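PDB 1SG1: tumor necrosis factor receptor superfamily member 16 from Rattus norvegicus, which binds nerve growth factor and probably other neurotrophins as a low-affinity cell-surface receptor, through an elongated ectodomain of cysteine-rich repeats. Local coordinates for residues Tyr86-Cys100 with Val107-Glu119. Residues are numbered along the deposited sequence; the frame is centred on the assembly and turned at random.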
loop_
_atom_site.group_PDB
_atom_site.type_symbol
_atom_site.label_atom_id
_atom_site.label_comp_id
_atom_site.label_asym_id
_atom_site.label_seq_id
_atom_site.Cartn_x
_atom_site.Cartn_y
_atom_site.Cartn_z
ATOM N N TYR C 86 -7.791 12.953 8.565
ATOM C CA TYR C 86 -8.201 11.772 9.322
ATOM C C TYR C 86 -9.732 11.831 9.415
ATOM O O TYR C 86 -10.311 12.880 9.248
ATOM C CB TYR C 86 -7.584 11.791 10.730
ATOM C CG TYR C 86 -8.214 12.788 11.674
ATOM C CD1 TYR C 86 -9.115 12.377 12.655
ATOM C CD2 TYR C 86 -7.925 14.148 11.575
ATOM C CE1 TYR C 86 -9.711 13.295 13.520
ATOM C CE2 TYR C 86 -8.517 15.074 12.428
ATOM C CZ TYR C 86 -9.407 14.645 13.404
ATOM O OH TYR C 86 -9.970 15.563 14.268
ATOM N N GLN C 87 -10.381 10.707 9.688
ATOM C CA GLN C 87 -11.833 10.674 9.787
ATOM C C GLN C 87 -12.336 10.905 11.195
ATOM O O GLN C 87 -11.941 10.207 12.121
ATOM C CB GLN C 87 -12.364 9.334 9.264
ATOM C CG GLN C 87 -13.846 9.077 9.542
ATOM C CD GLN C 87 -14.490 8.123 8.531
ATOM O OE1 GLN C 87 -13.979 7.030 8.269
ATOM N NE2 GLN C 87 -15.626 8.537 7.966
ATOM N N ASP C 88 -13.206 11.897 11.350
ATOM C CA ASP C 88 -13.788 12.198 12.652
ATOM C C ASP C 88 -14.849 11.124 12.924
ATOM O O ASP C 88 -15.759 10.915 12.119
ATOM C CB ASP C 88 -14.406 13.598 12.637
ATOM C CG ASP C 88 -15.026 13.977 13.965
ATOM O OD1 ASP C 88 -16.012 13.324 14.362
ATOM O OD2 ASP C 88 -14.533 14.922 14.611
ATOM N N GLU C 89 -14.700 10.449 14.060
ATOM C CA GLU C 89 -15.571 9.356 14.495
ATOM C C GLU C 89 -17.089 9.491 14.437
ATOM O O GLU C 89 -17.764 8.660 13.835
ATOM C CB GLU C 89 -15.187 8.936 15.916
ATOM C CG GLU C 89 -14.117 7.864 15.964
ATOM C CD GLU C 89 -14.522 6.619 15.192
ATOM O OE1 GLU C 89 -15.603 6.059 15.488
ATOM O OE2 GLU C 89 -13.759 6.201 14.289
ATOM N N GLU C 90 -17.631 10.516 15.085
ATOM C CA GLU C 90 -19.076 10.704 15.110
ATOM C C GLU C 90 -19.614 11.438 13.888
ATOM O O GLU C 90 -20.766 11.243 13.499
ATOM C CB GLU C 90 -19.477 11.454 16.382
ATOM C CG GLU C 90 -19.015 10.787 17.667
ATOM C CD GLU C 90 -18.907 11.767 18.824
ATOM O OE1 GLU C 90 -19.911 12.456 19.120
ATOM O OE2 GLU C 90 -17.817 11.849 19.438
ATOM N N THR C 91 -18.781 12.275 13.280
ATOM C CA THR C 91 -19.198 13.032 12.112
ATOM C C THR C 91 -18.968 12.280 10.813
ATOM O O THR C 91 -19.705 12.468 9.841
ATOM C CB THR C 91 -18.465 14.374 12.045
ATOM O OG1 THR C 91 -18.843 15.176 13.168
ATOM C CG2 THR C 91 -18.826 15.115 10.783
ATOM N N GLY C 92 -17.949 11.424 10.798
ATOM C CA GLY C 92 -17.636 10.673 9.594
ATOM C C GLY C 92 -17.018 11.562 8.525
ATOM O O GLY C 92 -16.804 11.146 7.389
ATOM N N HIS C 93 -16.740 12.799 8.915
ATOM C CA HIS C 93 -16.142 13.787 8.047
ATOM C C HIS C 93 -14.608 13.798 8.154
ATOM O O HIS C 93 -14.043 13.500 9.209
ATOM C CB HIS C 93 -16.676 15.169 8.408
ATOM C CG HIS C 93 -16.281 16.232 7.438
ATOM N ND1 HIS C 93 -15.598 17.366 7.814
ATOM C CD2 HIS C 93 -16.444 16.315 6.096
ATOM C CE1 HIS C 93 -15.352 18.103 6.745
ATOM N NE2 HIS C 93 -15.855 17.486 5.691
ATOM N N CYS C 94 -13.940 14.134 7.052
ATOM C CA CYS C 94 -12.489 14.206 7.056
ATOM C C CYS C 94 -12.053 15.566 7.557
ATOM O O CYS C 94 -12.451 16.602 7.024
ATOM C CB CYS C 94 -11.905 13.985 5.666
ATOM S SG CYS C 94 -12.178 12.338 4.964
ATOM N N GLU C 95 -11.226 15.535 8.594
ATOM C CA GLU C 95 -10.684 16.728 9.234
ATOM C C GLU C 95 -9.171 16.755 9.000
ATOM O O GLU C 95 -8.524 15.714 8.984
ATOM C CB GLU C 95 -10.992 16.682 10.736
ATOM C CG GLU C 95 -11.800 17.866 11.268
ATOM C CD GLU C 95 -13.172 17.986 10.639
ATOM O OE1 GLU C 95 -13.247 18.375 9.456
ATOM O OE2 GLU C 95 -14.177 17.689 11.322
ATOM N N ALA C 96 -8.604 17.934 8.790
ATOM C CA ALA C 96 -7.167 18.011 8.570
ATOM C C ALA C 96 -6.446 17.598 9.845
ATOM O O ALA C 96 -6.853 17.974 10.943
ATOM C CB ALA C 96 -6.758 19.415 8.173
ATOM N N CYS C 97 -5.390 16.802 9.681
ATOM C CA CYS C 97 -4.588 16.331 10.798
ATOM C C CYS C 97 -4.092 17.502 11.651
ATOM O O CYS C 97 -3.875 18.600 11.147
ATOM C CB CYS C 97 -3.365 15.577 10.277
ATOM S SG CYS C 97 -3.664 13.990 9.439
ATOM N N SER C 98 -3.914 17.278 12.943
ATOM C CA SER C 98 -3.389 18.342 13.776
ATOM C C SER C 98 -1.889 18.355 13.528
ATOM O O SER C 98 -1.325 17.369 13.053
ATOM C CB SER C 98 -3.676 18.077 15.257
ATOM O OG SER C 98 -5.013 18.412 15.586
ATOM N N VAL C 99 -1.245 19.479 13.817
ATOM C CA VAL C 99 0.200 19.582 13.615
ATOM C C VAL C 99 0.903 19.779 14.936
ATOM O O VAL C 99 0.387 20.442 15.823
ATOM C CB VAL C 99 0.592 20.768 12.672
ATOM C CG1 VAL C 99 -0.606 21.202 11.831
ATOM C CG2 VAL C 99 1.131 21.937 13.481
ATOM N N CYS C 100 2.072 19.167 15.076
ATOM C CA CYS C 100 2.847 19.336 16.283
ATOM C C CYS C 100 3.657 20.589 15.993
ATOM O O CYS C 100 4.609 20.570 15.200
ATOM C CB CYS C 100 3.748 18.133 16.509
ATOM S SG CYS C 100 2.851 16.548 16.580
ATOM N N VAL C 107 4.086 11.776 18.117
ATOM C CA VAL C 107 4.076 10.645 19.040
ATOM C C VAL C 107 3.389 9.520 18.305
ATOM O O VAL C 107 3.896 8.409 18.211
ATOM C CB VAL C 107 3.247 10.887 20.297
ATOM C CG1 VAL C 107 3.420 9.738 21.208
ATOM C CG2 VAL C 107 3.662 12.134 20.990
ATOM N N PHE C 108 2.214 9.837 17.786
ATOM C CA PHE C 108 1.411 8.888 17.055
ATOM C C PHE C 108 0.983 9.498 15.731
ATOM O O PHE C 108 0.405 10.592 15.683
ATOM C CB PHE C 108 0.208 8.479 17.904
ATOM C CG PHE C 108 0.568 7.595 19.075
ATOM C CD1 PHE C 108 0.141 7.908 20.369
ATOM C CD2 PHE C 108 1.312 6.427 18.884
ATOM C CE1 PHE C 108 0.447 7.071 21.454
ATOM C CE2 PHE C 108 1.622 5.584 19.969
ATOM C CZ PHE C 108 1.185 5.911 21.251
ATOM N N SER C 109 1.297 8.791 14.656
ATOM C CA SER C 109 0.956 9.244 13.321
ATOM C C SER C 109 -0.540 9.438 13.063
ATOM O O SER C 109 -1.391 8.741 13.618
ATOM C CB SER C 109 1.522 8.276 12.287
ATOM O OG SER C 109 2.700 8.805 11.711
ATOM N N CYS C 110 -0.836 10.405 12.204
ATOM C CA CYS C 110 -2.201 10.733 11.816
ATOM C C CYS C 110 -2.618 9.901 10.613
ATOM O O CYS C 110 -2.252 10.208 9.485
ATOM C CB CYS C 110 -2.310 12.208 11.451
ATOM S SG CYS C 110 -3.986 12.723 10.979
ATOM N N GLN C 111 -3.396 8.859 10.885
ATOM C CA GLN C 111 -3.870 7.938 9.873
ATOM C C GLN C 111 -5.332 7.607 10.123
ATOM O O GLN C 111 -5.743 7.396 11.266
ATOM C CB GLN C 111 -3.057 6.642 9.917
ATOM C CG GLN C 111 -1.600 6.820 10.277
ATOM C CD GLN C 111 -0.816 5.550 10.055
ATOM O OE1 GLN C 111 -1.261 4.465 10.436
ATOM N NE2 GLN C 111 0.363 5.669 9.436
ATOM N N ASP C 112 -6.081 7.529 9.024
ATOM C CA ASP C 112 -7.518 7.241 8.986
ATOM C C ASP C 112 -8.382 7.767 10.130
ATOM O O ASP C 112 -8.727 8.945 10.152
ATOM C CB ASP C 112 -7.776 5.742 8.780
ATOM C CG ASP C 112 -6.969 4.880 9.700
ATOM O OD1 ASP C 112 -5.869 4.455 9.278
ATOM O OD2 ASP C 112 -7.439 4.637 10.838
ATOM N N LYS C 113 -8.749 6.904 11.069
ATOM C CA LYS C 113 -9.590 7.314 12.191
ATOM C C LYS C 113 -8.812 8.016 13.299
ATOM O O LYS C 113 -9.381 8.534 14.242
ATOM C CB LYS C 113 -10.264 6.072 12.759
ATOM C CG LYS C 113 -9.276 4.922 13.013
ATOM C CD LYS C 113 -8.410 5.129 14.263
ATOM C CE LYS C 113 -7.582 3.888 14.565
ATOM N NZ LYS C 113 -6.834 4.009 15.845
ATOM N N GLN C 114 -7.496 8.024 13.155
ATOM C CA GLN C 114 -6.592 8.592 14.141
ATOM C C GLN C 114 -6.015 9.965 13.812
ATOM O O GLN C 114 -5.292 10.119 12.828
ATOM C CB GLN C 114 -5.433 7.615 14.346
ATOM C CG GLN C 114 -4.403 8.065 15.359
ATOM C CD GLN C 114 -4.944 8.076 16.770
ATOM O OE1 GLN C 114 -5.371 7.043 17.294
ATOM N NE2 GLN C 114 -4.925 9.247 17.397
ATOM N N ASN C 115 -6.327 10.965 14.630
ATOM C CA ASN C 115 -5.747 12.279 14.412
ATOM C C ASN C 115 -4.388 12.246 15.109
ATOM O O ASN C 115 -4.172 11.481 16.053
ATOM C CB ASN C 115 -6.625 13.389 15.006
ATOM C CG ASN C 115 -5.994 14.776 14.885
ATOM O OD1 ASN C 115 -5.303 15.091 13.922
ATOM N ND2 ASN C 115 -6.254 15.614 15.860
ATOM N N THR C 116 -3.474 13.069 14.598
ATOM C CA THR C 116 -2.124 13.233 15.120
ATOM C C THR C 116 -2.073 13.379 16.633
ATOM O O THR C 116 -2.764 14.230 17.195
ATOM C CB THR C 116 -1.492 14.513 14.575
ATOM O OG1 THR C 116 -1.615 14.544 13.155
ATOM C CG2 THR C 116 -0.030 14.601 14.966
ATOM N N VAL C 117 -1.251 12.554 17.279
ATOM C CA VAL C 117 -1.028 12.652 18.727
ATOM C C VAL C 117 0.327 13.340 18.923
ATOM O O VAL C 117 1.375 12.745 18.633
ATOM C CB VAL C 117 -0.915 11.293 19.402
ATOM C CG1 VAL C 117 -0.539 11.491 20.869
ATOM C CG2 VAL C 117 -2.216 10.537 19.284
ATOM N N CYS C 118 0.319 14.583 19.404
ATOM C CA CYS C 118 1.573 15.317 19.617
ATOM C C CYS C 118 2.176 15.251 21.013
ATOM O O CYS C 118 1.590 14.728 21.943
ATOM C CB CYS C 118 1.406 16.777 19.236
ATOM S SG CYS C 118 1.076 17.001 17.472
ATOM N N GLU C 119 3.355 15.838 21.142
ATOM C CA GLU C 119 4.100 15.834 22.393
ATOM C C GLU C 119 4.941 17.097 22.545
ATOM O O GLU C 119 5.564 17.562 21.596
ATOM C CB GLU C 119 5.001 14.612 22.386
ATOM C CG GLU C 119 5.978 14.462 23.505
ATOM C CD GLU C 119 6.819 13.216 23.314
ATOM O OE1 GLU C 119 7.580 13.141 22.320
ATOM O OE2 GLU C 119 6.704 12.298 24.146
#
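Asn-115 lies over one face of the Tyr-86 ring. Its CB sits directly over the ring centre, 3.3 Å from the centroid, a CH-pi contact. The amide continues across the same face, with its plane 15° from that of the ring. CG of Asn-115 is anti to the backbone N (chi1 176°), which lays the amide over the CE2 side of the ring, with its polar atoms reaching Ser-98. There both ends of the amide are used. OD1 of Asn-115 accepts from Ser-98 N at 2.8 Å, on a lone pair in the carbonyl plane. ND2 of Asn-115 donates to Ser-98 OG at 3.1 Å, nearly straight at 174°. Two bonds to one residue fix the rotation of the amide. Next door, Thr-116 OG1 donates to Ser-98 O at 2.8 Å. Replacing Tyr-86 by alanine removes the ring face under Asn-115; the amide would probably be left freer to turn, and its two bonds to Ser-98 less well set.

Covalent links flank this polar patch. Cys-97 forms a disulfide with Cys-110, whose SG also packs on Tyr-86 CB at 3.7 Å. Cys-100 forms another with Cys-118. Gln-87 N makes a backbone hydrogen bond to Asp-112 O, in the type II' beta turn from Gln-111 to Gln-114. Further out, His-132 touches Cys-97 and Thr-116. Disulfides are characteristic of TNF-receptor cysteine-rich repeats; here side-chain hydrogen bonds and one stacked tyrosine supplement them.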